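Long-range contact in dextranase (Pseudarthrobacter oxydans, PDB 6NZS), which hydrolyses internal alpha-1,6-glucosidic linkages of dextran as a family 49 glycoside hydrolase with a parallel beta-helix: residues Glu477-Glu482 and Lys503-Asp508. Sequence-based numbering, arbitrary orientation.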
loop_
_atom_site.group_PDB
_atom_site.type_symbol
_atom_site.label_atom_id
_atom_site.label_comp_id
_atom_site.label_asym_id
_atom_site.label_seq_id
_atom_site.Cartn_x
_atom_site.Cartn_y
_atom_site.Cartn_z
ATOM N N GLU A 477 9.977 12.172 7.656
ATOM C CA GLU A 477 11.225 12.627 7.050
ATOM C C GLU A 477 11.499 11.838 5.784
ATOM O O GLU A 477 11.606 10.606 5.831
ATOM C CB GLU A 477 12.407 12.507 8.017
ATOM C CG GLU A 477 13.718 12.921 7.370
ATOM C CD GLU A 477 14.802 13.297 8.360
ATOM O OE1 GLU A 477 14.525 13.319 9.576
ATOM O OE2 GLU A 477 15.931 13.578 7.905
ATOM N N ASN A 478 11.644 12.563 4.667
ATOM C CA ASN A 478 11.857 12.031 3.324
ATOM C C ASN A 478 10.573 11.411 2.792
ATOM O O ASN A 478 10.290 10.236 3.036
ATOM C CB ASN A 478 13.051 11.068 3.251
ATOM C CG ASN A 478 14.328 11.694 3.758
ATOM O OD1 ASN A 478 14.517 12.906 3.659
ATOM N ND2 ASN A 478 15.207 10.874 4.314
ATOM N N ILE A 479 9.778 12.213 2.091
ATOM C CA ILE A 479 8.608 11.736 1.366
ATOM C C ILE A 479 8.812 12.186 -0.069
ATOM O O ILE A 479 8.606 13.361 -0.401
ATOM C CB ILE A 479 7.290 12.276 1.926
ATOM C CG1 ILE A 479 7.159 12.020 3.434
ATOM C CG2 ILE A 479 6.130 11.635 1.167
ATOM C CD1 ILE A 479 5.922 12.684 4.045
ATOM N N THR A 480 9.234 11.262 -0.921
ATOM C CA THR A 480 9.528 11.557 -2.313
ATOM C C THR A 480 8.308 11.205 -3.151
ATOM O O THR A 480 7.863 10.053 -3.153
ATOM C CB THR A 480 10.745 10.745 -2.750
ATOM O OG1 THR A 480 11.888 11.167 -1.983
ATOM C CG2 THR A 480 11.026 10.947 -4.229
ATOM N N VAL A 481 7.749 12.201 -3.833
ATOM C CA VAL A 481 6.550 12.024 -4.647
ATOM C C VAL A 481 6.957 12.218 -6.099
ATOM O O VAL A 481 7.368 13.314 -6.507
ATOM C CB VAL A 481 5.439 13.000 -4.245
ATOM C CG1 VAL A 481 4.188 12.748 -5.077
ATOM C CG2 VAL A 481 5.138 12.861 -2.751
ATOM N N GLU A 482 6.875 11.147 -6.873
ATOM C CA GLU A 482 7.375 11.159 -8.245
ATOM C C GLU A 482 6.251 11.458 -9.229
ATOM O O GLU A 482 5.108 11.033 -9.034
ATOM C CB GLU A 482 8.040 9.822 -8.581
ATOM C CG GLU A 482 9.178 9.474 -7.613
ATOM C CD GLU A 482 10.253 8.609 -8.238
ATOM O OE1 GLU A 482 10.535 8.754 -9.447
ATOM O OE2 GLU A 482 10.836 7.791 -7.510
ATOM N N LYS A 503 9.716 16.803 6.844
ATOM C CA LYS A 503 11.029 17.164 6.330
ATOM C C LYS A 503 11.261 16.469 4.994
ATOM O O LYS A 503 11.073 15.253 4.873
ATOM C CB LYS A 503 12.135 16.774 7.315
ATOM C CG LYS A 503 13.516 17.218 6.868
ATOM C CD LYS A 503 14.569 16.991 7.956
ATOM C CE LYS A 503 15.922 17.512 7.494
ATOM N NZ LYS A 503 16.926 17.537 8.598
ATOM N N ASN A 504 11.683 17.239 3.995
ATOM C CA ASN A 504 11.970 16.710 2.659
ATOM C C ASN A 504 10.763 16.003 2.037
ATOM O O ASN A 504 10.877 14.915 1.461
ATOM C CB ASN A 504 13.226 15.828 2.619
ATOM C CG ASN A 504 13.666 15.520 1.189
ATOM O OD1 ASN A 504 13.426 16.314 0.268
ATOM N ND2 ASN A 504 14.285 14.361 0.990
ATOM N N LEU A 505 9.597 16.634 2.147
ATOM C CA LEU A 505 8.498 16.324 1.236
ATOM C C LEU A 505 8.877 16.950 -0.096
ATOM O O LEU A 505 8.824 18.175 -0.254
ATOM C CB LEU A 505 7.188 16.909 1.758
ATOM C CG LEU A 505 6.015 16.868 0.768
ATOM C CD1 LEU A 505 5.696 15.430 0.371
ATOM C CD2 LEU A 505 4.785 17.565 1.326
ATOM N N ASN A 506 9.302 16.122 -1.051
ATOM C CA ASN A 506 9.763 16.600 -2.345
ATOM C C ASN A 506 8.823 16.070 -3.414
ATOM O O ASN A 506 8.689 14.853 -3.593
ATOM C CB ASN A 506 11.233 16.245 -2.605
ATOM C CG ASN A 506 11.496 14.754 -2.634
ATOM O OD1 ASN A 506 11.612 14.161 -3.709
ATOM N ND2 ASN A 506 11.656 14.147 -1.455
ATOM N N ILE A 507 8.134 16.987 -4.076
ATOM C CA ILE A 507 7.124 16.668 -5.081
ATOM C C ILE A 507 7.671 17.067 -6.446
ATOM O O ILE A 507 8.157 18.189 -6.619
ATOM C CB ILE A 507 5.808 17.396 -4.762
ATOM C CG1 ILE A 507 5.234 16.896 -3.431
ATOM C CG2 ILE A 507 4.788 17.222 -5.889
ATOM C CD1 ILE A 507 4.031 17.703 -2.939
ATOM N N ASP A 508 7.600 16.153 -7.414
ATOM C CA ASP A 508 8.128 16.465 -8.744
ATOM C C ASP A 508 7.360 17.613 -9.393
ATOM O O ASP A 508 7.961 18.535 -9.955
ATOM C CB ASP A 508 8.055 15.239 -9.657
ATOM C CG ASP A 508 9.220 14.292 -9.478
ATOM O OD1 ASP A 508 10.132 14.599 -8.690
ATOM O OD2 ASP A 508 9.212 13.232 -10.139
HETATM O O HOH W 1 11.236 11.475 -10.053
#
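Asn478 and Asn504 meet amide to amide across two neighbouring parallel strands of the right-handed beta-helix; the axes of the two short segments approach to 4.7 Å with their directions 2° apart. The amide planes stand 81° apart: Asn504 ND2 donates within its own amide plane to Asn478 OD1 (3.0 Å), yet lies above the carbonyl plane of the acceptor. Asn478 ND2 is in turn hydrogen-bonded to Asn430 OD1 on strand 423-435, which continues the asparagine ladder over three successive coils. Beside this row, Asn506 has CG between backbone N and carbonyl carbon (chi1 62°), and from there ND2 binds Thr480 OG1 (3.0 Å) and Asn504 O (3.1 Å). Ile479 N reaches that same oxygen (3.0 Å) from the opposite face of its plane. An alanine in place of Asn506 would probably leave Thr480 OG1 without this donor and Asn504 O with one grip fewer. On the other face, Leu505 CD1 packs on Ile479 CB (3.9 Å), while Val481 and Ile507 lie side by side. At Asp508, where the chain turns a corner, OD2 accepts from Gly483 N and from a water 2.7 Å from OD2; this water also donates to Glu482 OE1, itself hydrogen-bonded to Ser119 OG.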